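Local coordinates for uroporphyrin-III C-methyltransferase (PDB 1VE2), which probably transfers methyl groups from S-adenosyl-L-methionine to carbon atoms of uroporphyrinogen III, an early step in the synthesis of modified tetrapyrroles, at residues K4-A10 with R79-K85; E30-R36 with G48-V53; G86-V91 with V111-S117; D154-M160 with P213-G219. One frame throughout, in Å; residues are numbered along the deposited sequence.

Contact 1 (K4-A10 with R79-K85); sequences KVYLVGA and RVVARLK
This is a buried pairing of two parallel strands, 4-9 and 80-85, inside the five-stranded parallel sheet of the chain. Both backbones are extended. Their axes approach to 4.6 Å and run at 20° to each other. The register is K4-V80, V5-V81, Y6-A82, L7-R83, V8-L84 and G9-K85, with CA-CA distances of 4.6 to 5.2 Å. Seven hydrogen bonds form the ladder: K4 N to R79 O (3.0 Å), V81 N to K4 O (2.8 Å), Y6 N to V81 O (2.9 Å), R83 N to Y6 O (2.8 Å), V8 N to R83 O (2.7 Å), K85 N to V8 O (2.9 Å) and A10 N to K85 O (2.7 Å). The order across the sheet is 49-52, 31-34, 80-85, 4-9, 109-112, so two chain-distant strands lie side by side, as in the N-terminal domain of the tetrapyrrole methylases. K4, Y6, V8, V80, A82 and L84 share one face, partly covered by helix 20-28. There V8 CG1 meets L84 CD1 at 3.7 Å. Y6 (chi1 m) brings CE2 to 3.8 Å from V80 CG1. K4 is all-trans; its NZ donates to Y6 OH (3.2 Å) and forms a salt bridge with E110. V5, L7, V81, R83 and K85 take the other face, where V5 CG2 lies 3.6 Å from V81 CG2. R83 and K85 both form salt bridges with E98; R83 also pairs with D35.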
loop_
_atom_site.group_PDB
_atom_site.type_symbol
_atom_site.label_atom_id
_atom_site.label_comp_id
_atom_site.label_asym_id
_atom_site.label_seq_id
_atom_site.Cartn_x
_atom_site.Cartn_y
_atom_site.Cartn_z
ATOM N N LYS A 4 23.974 -11.148 1.488
ATOM C CA LYS A 4 23.002 -10.127 1.141
ATOM C C LYS A 4 21.708 -10.419 1.866
ATOM O O LYS A 4 21.346 -11.575 2.068
ATOM C CB LYS A 4 22.757 -10.113 -0.365
ATOM C CG LYS A 4 21.775 -9.051 -0.825
ATOM C CD LYS A 4 21.764 -8.963 -2.343
ATOM C CE LYS A 4 20.860 -7.845 -2.833
ATOM N NZ LYS A 4 20.845 -7.789 -4.323
ATOM N N VAL A 5 21.001 -9.365 2.245
ATOM C CA VAL A 5 19.751 -9.529 2.958
ATOM C C VAL A 5 18.622 -8.857 2.195
ATOM O O VAL A 5 18.764 -7.732 1.711
ATOM C CB VAL A 5 19.833 -8.905 4.374
ATOM C CG1 VAL A 5 18.483 -9.014 5.069
ATOM C CG2 VAL A 5 20.924 -9.606 5.193
ATOM N N TYR A 6 17.504 -9.561 2.075
ATOM C CA TYR A 6 16.333 -9.008 1.408
ATOM C C TYR A 6 15.256 -8.850 2.468
ATOM O O TYR A 6 14.995 -9.793 3.218
ATOM C CB TYR A 6 15.806 -9.965 0.336
ATOM C CG TYR A 6 16.651 -10.048 -0.912
ATOM C CD1 TYR A 6 16.457 -9.161 -1.966
ATOM C CD2 TYR A 6 17.638 -11.025 -1.043
ATOM C CE1 TYR A 6 17.221 -9.244 -3.130
ATOM C CE2 TYR A 6 18.413 -11.115 -2.202
ATOM C CZ TYR A 6 18.194 -10.223 -3.239
ATOM O OH TYR A 6 18.946 -10.310 -4.390
ATOM N N LEU A 7 14.664 -7.664 2.567
ATOM C CA LEU A 7 13.558 -7.468 3.518
ATOM C C LEU A 7 12.362 -7.620 2.585
ATOM O O LEU A 7 12.107 -6.758 1.739
ATOM C CB LEU A 7 13.607 -6.073 4.156
ATOM C CG LEU A 7 14.908 -5.738 4.911
ATOM C CD1 LEU A 7 14.706 -4.421 5.662
ATOM C CD2 LEU A 7 15.277 -6.852 5.903
ATOM N N VAL A 8 11.650 -8.732 2.742
ATOM C CA VAL A 8 10.538 -9.092 1.862
ATOM C C VAL A 8 9.129 -9.008 2.415
ATOM O O VAL A 8 8.851 -9.498 3.507
ATOM C CB VAL A 8 10.742 -10.544 1.341
ATOM C CG1 VAL A 8 9.660 -10.911 0.300
ATOM C CG2 VAL A 8 12.143 -10.685 0.770
ATOM N N GLY A 9 8.244 -8.396 1.634
ATOM C CA GLY A 9 6.851 -8.290 2.018
ATOM C C GLY A 9 6.099 -9.516 1.520
ATOM O O GLY A 9 6.217 -9.890 0.351
ATOM N N ALA A 10 5.327 -10.148 2.402
ATOM C CA ALA A 10 4.565 -11.335 2.026
ATOM C C ALA A 10 3.146 -10.998 1.579
ATOM O O ALA A 10 2.391 -11.885 1.187
ATOM C CB ALA A 10 4.509 -12.317 3.207
ATOM N N ARG A 79 26.075 -15.654 3.151
ATOM C CA ARG A 79 24.790 -16.184 2.704
ATOM C C ARG A 79 23.809 -15.126 2.203
ATOM O O ARG A 79 23.890 -13.958 2.585
ATOM C CB ARG A 79 24.122 -16.961 3.840
ATOM C CG ARG A 79 24.770 -18.292 4.186
ATOM C CD ARG A 79 24.131 -18.863 5.439
ATOM N NE ARG A 79 24.321 -20.305 5.569
ATOM C CZ ARG A 79 23.740 -21.214 4.789
ATOM N NH1 ARG A 79 22.927 -20.840 3.812
ATOM N NH2 ARG A 79 23.965 -22.505 4.993
ATOM N N VAL A 80 22.892 -15.559 1.338
ATOM C CA VAL A 80 21.836 -14.701 0.804
ATOM C C VAL A 80 20.638 -15.069 1.655
ATOM O O VAL A 80 20.187 -16.208 1.631
ATOM C CB VAL A 80 21.504 -15.027 -0.661
ATOM C CG1 VAL A 80 20.242 -14.275 -1.088
ATOM C CG2 VAL A 80 22.675 -14.646 -1.550
ATOM N N VAL A 81 20.117 -14.115 2.413
ATOM C CA VAL A 81 19.003 -14.420 3.281
ATOM C C VAL A 81 17.855 -13.438 3.142
ATOM O O VAL A 81 17.995 -12.371 2.539
ATOM C CB VAL A 81 19.476 -14.473 4.745
ATOM C CG1 VAL A 81 20.528 -15.573 4.896
ATOM C CG2 VAL A 81 20.064 -13.140 5.151
ATOM N N ALA A 82 16.711 -13.814 3.694
ATOM C CA ALA A 82 15.538 -12.963 3.614
ATOM C C ALA A 82 14.797 -12.874 4.930
ATOM O O ALA A 82 14.745 -13.834 5.700
ATOM C CB ALA A 82 14.587 -13.479 2.532
ATOM N N ARG A 83 14.247 -11.693 5.173
ATOM C CA ARG A 83 13.426 -11.419 6.339
ATOM C C ARG A 83 12.048 -11.340 5.669
ATOM O O ARG A 83 11.815 -10.462 4.837
ATOM C CB ARG A 83 13.809 -10.064 6.947
ATOM C CG ARG A 83 12.892 -9.568 8.056
ATOM C CD ARG A 83 13.102 -10.302 9.369
ATOM N NE ARG A 83 12.187 -9.802 10.386
ATOM C CZ ARG A 83 10.997 -10.326 10.661
ATOM N NH1 ARG A 83 10.563 -11.394 10.002
ATOM N NH2 ARG A 83 10.222 -9.760 11.581
ATOM N N LEU A 84 11.153 -12.264 6.005
ATOM C CA LEU A 84 9.819 -12.298 5.397
ATOM C C LEU A 84 8.795 -11.773 6.391
ATOM O O LEU A 84 8.631 -12.324 7.482
ATOM C CB LEU A 84 9.472 -13.728 4.971
ATOM C CG LEU A 84 8.153 -13.946 4.210
ATOM C CD1 LEU A 84 8.153 -13.163 2.878
ATOM C CD2 LEU A 84 7.993 -15.441 3.938
ATOM N N LYS A 85 8.108 -10.706 5.997
ATOM C CA LYS A 85 7.152 -10.034 6.865
ATOM C C LYS A 85 5.767 -9.838 6.252
ATOM O O LYS A 85 5.630 -9.601 5.056
ATOM C CB LYS A 85 7.728 -8.665 7.240
ATOM C CG LYS A 85 9.249 -8.609 7.086
ATOM C CD LYS A 85 9.821 -7.214 7.305
ATOM C CE LYS A 85 9.644 -6.753 8.743
ATOM N NZ LYS A 85 10.304 -5.447 8.962
#

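Contact 2 (E30-R36 with G48-V53); sequences EVVLHDR and GELVPV
Strands 31-34 and 49-52 flank helix 40-43 in a right-handed beta-alpha-beta unit at one border of the parallel sheet. Both backbones are extended, with axes 4.7 Å apart at 23° and register V31-E49, V32-L50, L33-V51 and H34-P52. Bonds alternate: E49 N to E30 O (2.9 Å), V32 N to E49 O (2.9 Å), V51 N to V32 O (2.8 Å), H34 N to V51 O (2.9 Å) and V53 N to H34 O (2.9 Å). P52 has no amide hydrogen. R36 N to V53 O (3.5 Å) is weak. On the strand 80-85 side, V31 and L33 bond A82, and L33 and D35 bond L84; L33 O accepts from R83 NH1. Salt bridges join E30 to R79 and D35 to R83. V31, L33, E49 and V51 lie on one face, V32, L50, H34 and P52 on the other. H34 takes chi1 p, and ND1 donates to D35 O (2.9 Å). Its ring covers P52 in a CH-pi contact, with P52 CA 3.8 Å from the H34 ring centroid.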
loop_
_atom_site.group_PDB
_atom_site.type_symbol
_atom_site.label_atom_id
_atom_site.label_comp_id
_atom_site.label_asym_id
_atom_site.label_seq_id
_atom_site.Cartn_x
_atom_site.Cartn_y
_atom_site.Cartn_z
ATOM N N GLU A 30 18.677 -18.567 0.960
ATOM C CA GLU A 30 19.158 -19.768 1.648
ATOM C C GLU A 30 18.513 -19.949 3.007
ATOM O O GLU A 30 18.323 -21.070 3.471
ATOM C CB GLU A 30 20.672 -19.696 1.829
ATOM C CG GLU A 30 21.444 -19.596 0.533
ATOM C CD GLU A 30 22.902 -19.258 0.763
ATOM O OE1 GLU A 30 23.563 -19.987 1.533
ATOM O OE2 GLU A 30 23.388 -18.266 0.179
ATOM N N VAL A 31 18.198 -18.831 3.653
ATOM C CA VAL A 31 17.570 -18.842 4.965
ATOM C C VAL A 31 16.522 -17.734 4.981
ATOM O O VAL A 31 16.754 -16.649 4.449
ATOM C CB VAL A 31 18.610 -18.585 6.085
ATOM C CG1 VAL A 31 17.926 -18.591 7.447
ATOM C CG2 VAL A 31 19.704 -19.648 6.040
ATOM N N VAL A 32 15.375 -18.015 5.587
ATOM C CA VAL A 32 14.289 -17.041 5.651
ATOM C C VAL A 32 13.754 -16.900 7.070
ATOM O O VAL A 32 13.188 -17.850 7.620
ATOM C CB VAL A 32 13.122 -17.460 4.732
ATOM C CG1 VAL A 32 12.025 -16.397 4.743
ATOM C CG2 VAL A 32 13.631 -17.691 3.319
ATOM N N LEU A 33 13.949 -15.723 7.665
ATOM C CA LEU A 33 13.449 -15.457 9.012
ATOM C C LEU A 33 12.067 -14.853 8.796
ATOM O O LEU A 33 11.937 -13.676 8.452
ATOM C CB LEU A 33 14.349 -14.454 9.747
ATOM C CG LEU A 33 15.870 -14.653 9.806
ATOM C CD1 LEU A 33 16.372 -14.072 11.130
ATOM C CD2 LEU A 33 16.253 -16.111 9.717
ATOM N N HIS A 34 11.034 -15.657 9.012
ATOM C CA HIS A 34 9.663 -15.228 8.765
ATOM C C HIS A 34 8.771 -15.064 9.986
ATOM O O HIS A 34 8.875 -15.818 10.953
ATOM C CB HIS A 34 8.999 -16.225 7.812
ATOM C CG HIS A 34 8.727 -17.563 8.431
ATOM N ND1 HIS A 34 7.636 -17.800 9.238
ATOM C CD2 HIS A 34 9.417 -18.729 8.383
ATOM C CE1 HIS A 34 7.663 -19.051 9.662
ATOM N NE2 HIS A 34 8.734 -19.638 9.158
ATOM N N ASP A 35 7.877 -14.079 9.915
ATOM C CA ASP A 35 6.918 -13.829 10.986
ATOM C C ASP A 35 6.079 -15.089 11.170
ATOM O O ASP A 35 5.785 -15.791 10.203
ATOM C CB ASP A 35 5.990 -12.675 10.610
ATOM C CG ASP A 35 6.651 -11.326 10.735
ATOM O OD1 ASP A 35 6.048 -10.341 10.265
ATOM O OD2 ASP A 35 7.753 -11.245 11.307
ATOM N N ARG A 36 5.688 -15.363 12.411
ATOM C CA ARG A 36 4.878 -16.537 12.731
ATOM C C ARG A 36 3.560 -16.570 11.956
ATOM O O ARG A 36 3.126 -17.625 11.502
ATOM C CB ARG A 36 4.541 -16.563 14.229
ATOM C CG ARG A 36 5.727 -16.526 15.180
ATOM C CD ARG A 36 6.345 -17.900 15.384
ATOM N NE ARG A 36 7.345 -17.882 16.451
ATOM C CZ ARG A 36 7.996 -18.954 16.891
ATOM N NH1 ARG A 36 7.759 -20.148 16.359
ATOM N NH2 ARG A 36 8.885 -18.836 17.869
ATOM N N GLY A 48 14.355 -22.298 0.881
ATOM C CA GLY A 48 15.486 -22.289 1.788
ATOM C C GLY A 48 15.024 -22.735 3.160
ATOM O O GLY A 48 13.904 -23.221 3.318
ATOM N N GLU A 49 15.881 -22.561 4.159
ATOM C CA GLU A 49 15.546 -22.952 5.522
ATOM C C GLU A 49 14.610 -21.935 6.174
ATOM O O GLU A 49 14.945 -20.752 6.281
ATOM C CB GLU A 49 16.828 -23.069 6.349
ATOM C CG GLU A 49 16.628 -23.619 7.754
ATOM C CD GLU A 49 17.793 -23.286 8.670
ATOM O OE1 GLU A 49 18.954 -23.328 8.205
ATOM O OE2 GLU A 49 17.547 -22.986 9.858
ATOM N N LEU A 50 13.439 -22.394 6.610
ATOM C CA LEU A 50 12.478 -21.507 7.260
ATOM C C LEU A 50 12.756 -21.367 8.752
ATOM O O LEU A 50 12.837 -22.362 9.475
ATOM C CB LEU A 50 11.047 -22.020 7.078
ATOM C CG LEU A 50 10.401 -21.909 5.694
ATOM C CD1 LEU A 50 8.974 -22.456 5.752
ATOM C CD2 LEU A 50 10.390 -20.452 5.253
ATOM N N VAL A 51 12.888 -20.126 9.207
ATOM C CA VAL A 51 13.134 -19.840 10.615
ATOM C C VAL A 51 12.064 -18.887 11.123
ATOM O O VAL A 51 12.096 -17.693 10.827
ATOM C CB VAL A 51 14.515 -19.181 10.824
ATOM C CG1 VAL A 51 14.680 -18.761 12.274
ATOM C CG2 VAL A 51 15.614 -20.147 10.428
ATOM N N PRO A 52 11.090 -19.401 11.886
ATOM C CA PRO A 52 10.020 -18.554 12.421
ATOM C C PRO A 52 10.547 -17.634 13.515
ATOM O O PRO A 52 11.380 -18.043 14.318
ATOM C CB PRO A 52 9.011 -19.569 12.953
ATOM C CG PRO A 52 9.887 -20.708 13.386
ATOM C CD PRO A 52 10.871 -20.815 12.240
ATOM N N VAL A 53 10.069 -16.393 13.539
ATOM C CA VAL A 53 10.506 -15.436 14.551
ATOM C C VAL A 53 9.323 -14.771 15.242
ATOM O O VAL A 53 8.180 -14.907 14.803
ATOM C CB VAL A 53 11.406 -14.338 13.936
ATOM C CG1 VAL A 53 12.665 -14.966 13.358
ATOM C CG2 VAL A 53 10.645 -13.575 12.860
#

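Contact 3 (G86-V91 with V111-S117)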
loop_
_atom_site.group_PDB
_atom_site.type_symbol
_atom_site.label_atom_id
_atom_site.label_comp_id
_atom_site.label_asym_id
_atom_site.label_seq_id
_atom_site.Cartn_x
_atom_site.Cartn_y
_atom_site.Cartn_z
ATOM N N GLY A 86 4.739 -9.922 7.087
ATOM C CA GLY A 86 3.390 -9.718 6.594
ATOM C C GLY A 86 3.251 -8.321 6.005
ATOM O O GLY A 86 3.903 -7.376 6.467
ATOM N N GLY A 87 2.414 -8.201 4.978
ATOM C CA GLY A 87 2.180 -6.923 4.319
ATOM C C GLY A 87 3.421 -6.416 3.608
ATOM O O GLY A 87 4.068 -7.159 2.879
ATOM N N ASP A 88 3.735 -5.140 3.808
ATOM C CA ASP A 88 4.923 -4.526 3.220
ATOM C C ASP A 88 5.966 -4.511 4.347
ATOM O O ASP A 88 5.641 -4.215 5.497
ATOM C CB ASP A 88 4.604 -3.113 2.755
ATOM C CG ASP A 88 5.783 -2.442 2.107
ATOM O OD1 ASP A 88 6.659 -1.938 2.839
ATOM O OD2 ASP A 88 5.834 -2.430 0.862
ATOM N N PRO A 89 7.229 -4.817 4.030
ATOM C CA PRO A 89 8.273 -4.846 5.055
ATOM C C PRO A 89 8.626 -3.542 5.758
ATOM O O PRO A 89 9.259 -3.567 6.813
ATOM C CB PRO A 89 9.466 -5.432 4.304
ATOM C CG PRO A 89 9.310 -4.840 2.950
ATOM C CD PRO A 89 7.813 -4.960 2.682
ATOM N N MET A 90 8.227 -2.415 5.184
ATOM C CA MET A 90 8.543 -1.120 5.777
ATOM C C MET A 90 7.382 -0.462 6.523
ATOM O O MET A 90 7.573 0.545 7.197
ATOM C CB MET A 90 9.053 -0.177 4.686
ATOM C CG MET A 90 10.234 -0.765 3.891
ATOM S SD MET A 90 11.715 -1.044 4.924
ATOM C CE MET A 90 12.190 0.578 5.098
ATOM N N VAL A 91 6.185 -1.027 6.422
ATOM C CA VAL A 91 5.035 -0.435 7.101
ATOM C C VAL A 91 4.900 -1.012 8.509
ATOM O O VAL A 91 4.443 -2.141 8.690
ATOM C CB VAL A 91 3.756 -0.673 6.294
ATOM C CG1 VAL A 91 2.573 0.014 6.964
ATOM C CG2 VAL A 91 3.948 -0.130 4.902
ATOM N N VAL A 111 15.053 -4.045 -0.428
ATOM C CA VAL A 111 13.721 -4.155 0.154
ATOM C C VAL A 111 12.755 -4.481 -0.980
ATOM O O VAL A 111 12.768 -3.831 -2.031
ATOM C CB VAL A 111 13.313 -2.842 0.860
ATOM C CG1 VAL A 111 11.906 -2.968 1.444
ATOM C CG2 VAL A 111 14.332 -2.526 1.965
ATOM N N VAL A 112 11.941 -5.507 -0.761
ATOM C CA VAL A 112 10.976 -5.984 -1.740
ATOM C C VAL A 112 9.573 -5.679 -1.236
ATOM O O VAL A 112 9.084 -6.329 -0.309
ATOM C CB VAL A 112 11.135 -7.496 -1.939
ATOM C CG1 VAL A 112 10.141 -8.009 -2.977
ATOM C CG2 VAL A 112 12.563 -7.801 -2.357
ATOM N N PRO A 113 8.916 -4.669 -1.831
ATOM C CA PRO A 113 7.562 -4.221 -1.485
ATOM C C PRO A 113 6.520 -5.327 -1.521
ATOM O O PRO A 113 6.645 -6.279 -2.290
ATOM C CB PRO A 113 7.264 -3.159 -2.545
ATOM C CG PRO A 113 8.598 -2.602 -2.866
ATOM C CD PRO A 113 9.481 -3.834 -2.909
ATOM N N GLY A 114 5.487 -5.180 -0.697
ATOM C CA GLY A 114 4.403 -6.141 -0.675
ATOM C C GLY A 114 3.077 -5.405 -0.574
ATOM O O GLY A 114 3.042 -4.246 -0.176
ATOM N N VAL A 115 1.988 -6.051 -0.975
ATOM C CA VAL A 115 0.662 -5.441 -0.867
ATOM C C VAL A 115 0.407 -5.331 0.643
ATOM O O VAL A 115 0.458 -6.331 1.356
ATOM C CB VAL A 115 -0.405 -6.351 -1.539
ATOM C CG1 VAL A 115 -1.793 -5.855 -1.226
ATOM C CG2 VAL A 115 -0.187 -6.355 -3.067
ATOM N N THR A 116 0.141 -4.121 1.126
ATOM C CA THR A 116 -0.047 -3.892 2.561
ATOM C C THR A 116 -1.222 -4.575 3.237
ATOM O O THR A 116 -2.248 -4.863 2.614
ATOM C CB THR A 116 -0.134 -2.391 2.882
ATOM O OG1 THR A 116 -1.289 -1.830 2.238
ATOM C CG2 THR A 116 1.121 -1.683 2.404
ATOM N N SER A 117 -1.032 -4.811 4.534
ATOM C CA SER A 117 -2.003 -5.463 5.411
ATOM C C SER A 117 -3.272 -4.653 5.558
ATOM O O SER A 117 -4.328 -5.207 5.858
ATOM C CB SER A 117 -1.398 -5.670 6.808
ATOM O OG SER A 117 -0.241 -6.492 6.770
HETATM O O HOH W 1 3.766 -1.799 -0.709
HETATM O O HOH W 2 1.674 -3.635 5.631
#
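One direct hydrogen bond crosses: G114 N donates to D88 OD2 at 3.2 Å. The other oxygen, D88 OD1, accepts from M90 N at 2.9 Å, forming an Asx turn that opens the type I turn D88-V91. Water 1 donates to D88 OD2 (2.7 Å) and to G114 O (2.6 Å). Water 2 accepts from D88 N and S117 N, each at 3.1 Å. Apolar contacts gather at V111, whose CG1 lies 3.5 Å from P89 CG and 3.7 Å from M90 CG. G87 has positive phi, and its CA sits 3.5 Å from both V115 O and S117 OG. A side chain on G87 would strike S117 OG, and one on G114 would strike G87 O. In the dimer, D88 OD1 bonds S123 OG of the second subunit. In relatives the matching GGDP loop borders the S-adenosyl-L-methionine pocket, and G86-P89 probably does so here. The contact joins the loop between strand 80-85 and helix 95-105 to the end of strand 109-112 and the loop leading to helix 119-124.

Contact 4 (D154-M160 with P213-G219)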
loop_
_atom_site.group_PDB
_atom_site.type_symbol
_atom_site.label_atom_id
_atom_site.label_comp_id
_atom_site.label_asym_id
_atom_site.label_seq_id
_atom_site.Cartn_x
_atom_site.Cartn_y
_atom_site.Cartn_z
ATOM N N ASP A 154 -9.935 12.010 6.311
ATOM C CA ASP A 154 -11.346 11.720 6.053
ATOM C C ASP A 154 -11.682 10.268 6.350
ATOM O O ASP A 154 -12.803 9.958 6.758
ATOM C CB ASP A 154 -11.714 12.048 4.609
ATOM C CG ASP A 154 -11.656 13.536 4.323
ATOM O OD1 ASP A 154 -11.726 14.327 5.285
ATOM O OD2 ASP A 154 -11.547 13.911 3.143
ATOM N N THR A 155 -10.709 9.388 6.128
ATOM C CA THR A 155 -10.866 7.957 6.383
ATOM C C THR A 155 -9.721 7.511 7.280
ATOM O O THR A 155 -8.554 7.787 6.988
ATOM C CB THR A 155 -10.783 7.116 5.088
ATOM O OG1 THR A 155 -11.792 7.540 4.162
ATOM C CG2 THR A 155 -10.977 5.624 5.404
ATOM N N LEU A 156 -10.048 6.827 8.373
ATOM C CA LEU A 156 -9.022 6.337 9.278
ATOM C C LEU A 156 -8.971 4.816 9.276
ATOM O O LEU A 156 -10.001 4.155 9.409
ATOM C CB LEU A 156 -9.286 6.827 10.697
ATOM C CG LEU A 156 -8.386 6.252 11.789
ATOM C CD1 LEU A 156 -6.931 6.670 11.565
ATOM C CD2 LEU A 156 -8.884 6.757 13.140
ATOM N N VAL A 157 -7.771 4.270 9.102
ATOM C CA VAL A 157 -7.566 2.827 9.113
ATOM C C VAL A 157 -6.701 2.496 10.326
ATOM O O VAL A 157 -5.638 3.088 10.525
ATOM C CB VAL A 157 -6.836 2.334 7.839
ATOM C CG1 VAL A 157 -6.699 0.816 7.866
ATOM C CG2 VAL A 157 -7.596 2.777 6.601
ATOM N N LEU A 158 -7.171 1.576 11.160
ATOM C CA LEU A 158 -6.398 1.178 12.330
ATOM C C LEU A 158 -6.074 -0.304 12.278
ATOM O O LEU A 158 -6.954 -1.142 12.086
ATOM C CB LEU A 158 -7.155 1.489 13.626
ATOM C CG LEU A 158 -7.306 2.969 13.983
ATOM C CD1 LEU A 158 -8.024 3.090 15.326
ATOM C CD2 LEU A 158 -5.939 3.629 14.051
ATOM N N LEU A 159 -4.796 -0.619 12.436
ATOM C CA LEU A 159 -4.349 -1.998 12.423
ATOM C C LEU A 159 -4.442 -2.499 13.860
ATOM O O LEU A 159 -4.071 -1.787 14.794
ATOM C CB LEU A 159 -2.904 -2.082 11.920
ATOM C CG LEU A 159 -2.636 -1.386 10.574
ATOM C CD1 LEU A 159 -1.151 -1.386 10.254
ATOM C CD2 LEU A 159 -3.406 -2.086 9.478
ATOM N N MET A 160 -4.964 -3.710 14.022
ATOM C CA MET A 160 -5.110 -4.339 15.331
ATOM C C MET A 160 -5.777 -3.422 16.351
ATOM O O MET A 160 -5.226 -3.159 17.418
ATOM C CB MET A 160 -3.734 -4.785 15.831
ATOM C CG MET A 160 -2.943 -5.525 14.760
ATOM S SD MET A 160 -1.370 -6.224 15.289
ATOM C CE MET A 160 -1.788 -7.981 15.353
ATOM N N PRO A 213 -5.682 -11.453 13.374
ATOM C CA PRO A 213 -5.705 -10.002 13.593
ATOM C C PRO A 213 -6.832 -9.371 12.782
ATOM O O PRO A 213 -7.406 -10.016 11.905
ATOM C CB PRO A 213 -4.328 -9.564 13.104
ATOM C CG PRO A 213 -4.102 -10.488 11.945
ATOM C CD PRO A 213 -4.544 -11.828 12.516
ATOM N N ALA A 214 -7.152 -8.114 13.071
ATOM C CA ALA A 214 -8.220 -7.445 12.346
ATOM C C ALA A 214 -7.896 -5.992 12.007
ATOM O O ALA A 214 -6.990 -5.389 12.586
ATOM C CB ALA A 214 -9.510 -7.518 13.145
ATOM N N LEU A 215 -8.651 -5.449 11.057
ATOM C CA LEU A 215 -8.493 -4.074 10.605
ATOM C C LEU A 215 -9.763 -3.312 10.927
ATOM O O LEU A 215 -10.846 -3.892 10.991
ATOM C CB LEU A 215 -8.306 -4.008 9.088
ATOM C CG LEU A 215 -7.125 -4.653 8.374
ATOM C CD1 LEU A 215 -7.299 -4.476 6.867
ATOM C CD2 LEU A 215 -5.830 -4.017 8.844
ATOM N N LEU A 216 -9.624 -2.008 11.102
ATOM C CA LEU A 216 -10.755 -1.138 11.378
ATOM C C LEU A 216 -10.681 0.016 10.386
ATOM O O LEU A 216 -9.605 0.571 10.160
ATOM C CB LEU A 216 -10.677 -0.594 12.807
ATOM C CG LEU A 216 -11.764 0.381 13.279
ATOM C CD1 LEU A 216 -11.774 0.422 14.810
ATOM C CD2 LEU A 216 -11.518 1.774 12.708
ATOM N N VAL A 217 -11.813 0.348 9.776
ATOM C CA VAL A 217 -11.879 1.462 8.836
ATOM C C VAL A 217 -13.099 2.298 9.219
ATOM O O VAL A 217 -14.214 1.777 9.303
ATOM C CB VAL A 217 -12.040 0.984 7.376
ATOM C CG1 VAL A 217 -11.943 2.180 6.430
ATOM C CG2 VAL A 217 -10.985 -0.058 7.043
ATOM N N VAL A 218 -12.885 3.590 9.458
ATOM C CA VAL A 218 -13.972 4.478 9.843
ATOM C C VAL A 218 -14.010 5.747 8.986
ATOM O O VAL A 218 -12.971 6.264 8.568
ATOM C CB VAL A 218 -13.875 4.827 11.357
ATOM C CG1 VAL A 218 -12.515 5.426 11.679
ATOM C CG2 VAL A 218 -15.007 5.774 11.762
ATOM N N GLY A 219 -15.219 6.231 8.711
ATOM C CA GLY A 219 -15.371 7.425 7.903
ATOM C C GLY A 219 -16.550 7.310 6.957
ATOM O O GLY A 219 -17.066 6.218 6.726
#
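This antiparallel pair lies within the five-stranded mixed sheet of the C-terminal half, consistent with the second alpha/beta domain of the tetrapyrrole methylases. Strands 155-159 and 214-218 run at 165°, with axes 4.7 Å apart. L156-V218 and L158-L216 are hydrogen-bonded pairs; V157-V217 and L159-L215 are non-hydrogen-bonded pairs. L156 N donates to V218 O (3.0 Å) and V218 N to L156 O (2.9 Å). L158 N donates to L216 O (2.8 Å) and L216 N to L158 O (3.0 Å). M160 N to A214 O (3.0 Å) extends the ladder. On one face L156 CB meets V218 CG1 at 3.7 Å, and L158 CB is 4.2 Å from L216 CB; helix 168-173 covers L156, L158 and L216. V157, V217, L159 and L215 take the other face. T155 OG1 bonds L129 O. M160 CE packs on P213 CB (3.7 Å). L156, L158, L216 and V218 spend their backbone groups across this pair, while T155, V157 and L159 bond to S137, A139 and A141. All four bridge pairs are aliphatic, so their side chains add apolar packing and no charge.

How the contacts relate
Contacts 1 and 2 share one parallel sheet, where strands 80-85 and 31-34 are neighbours, with a probable hydrogen bond from L33 N to A82 O (2.8 Å). Just before these strands R79 NH1 forms a salt bridge with E30 OE1 (2.5 Å). Contact 1 is buried mid-sheet; contact 2 is partly exposed at the border. Contact 3 continues strands 80-85 and 109-112 into loops, so turns, glycines and waters replace a strand ladder, and the second subunit reaches it. Contact 4 is buried in the other sheet, about 28 Å from contact 1 between centres. Its paired side chains are aliphatic, whereas contacts 1 and 2 also carry charged groups. Contact 3 lies between the sheets, touching contact 4 where S117 meets L215.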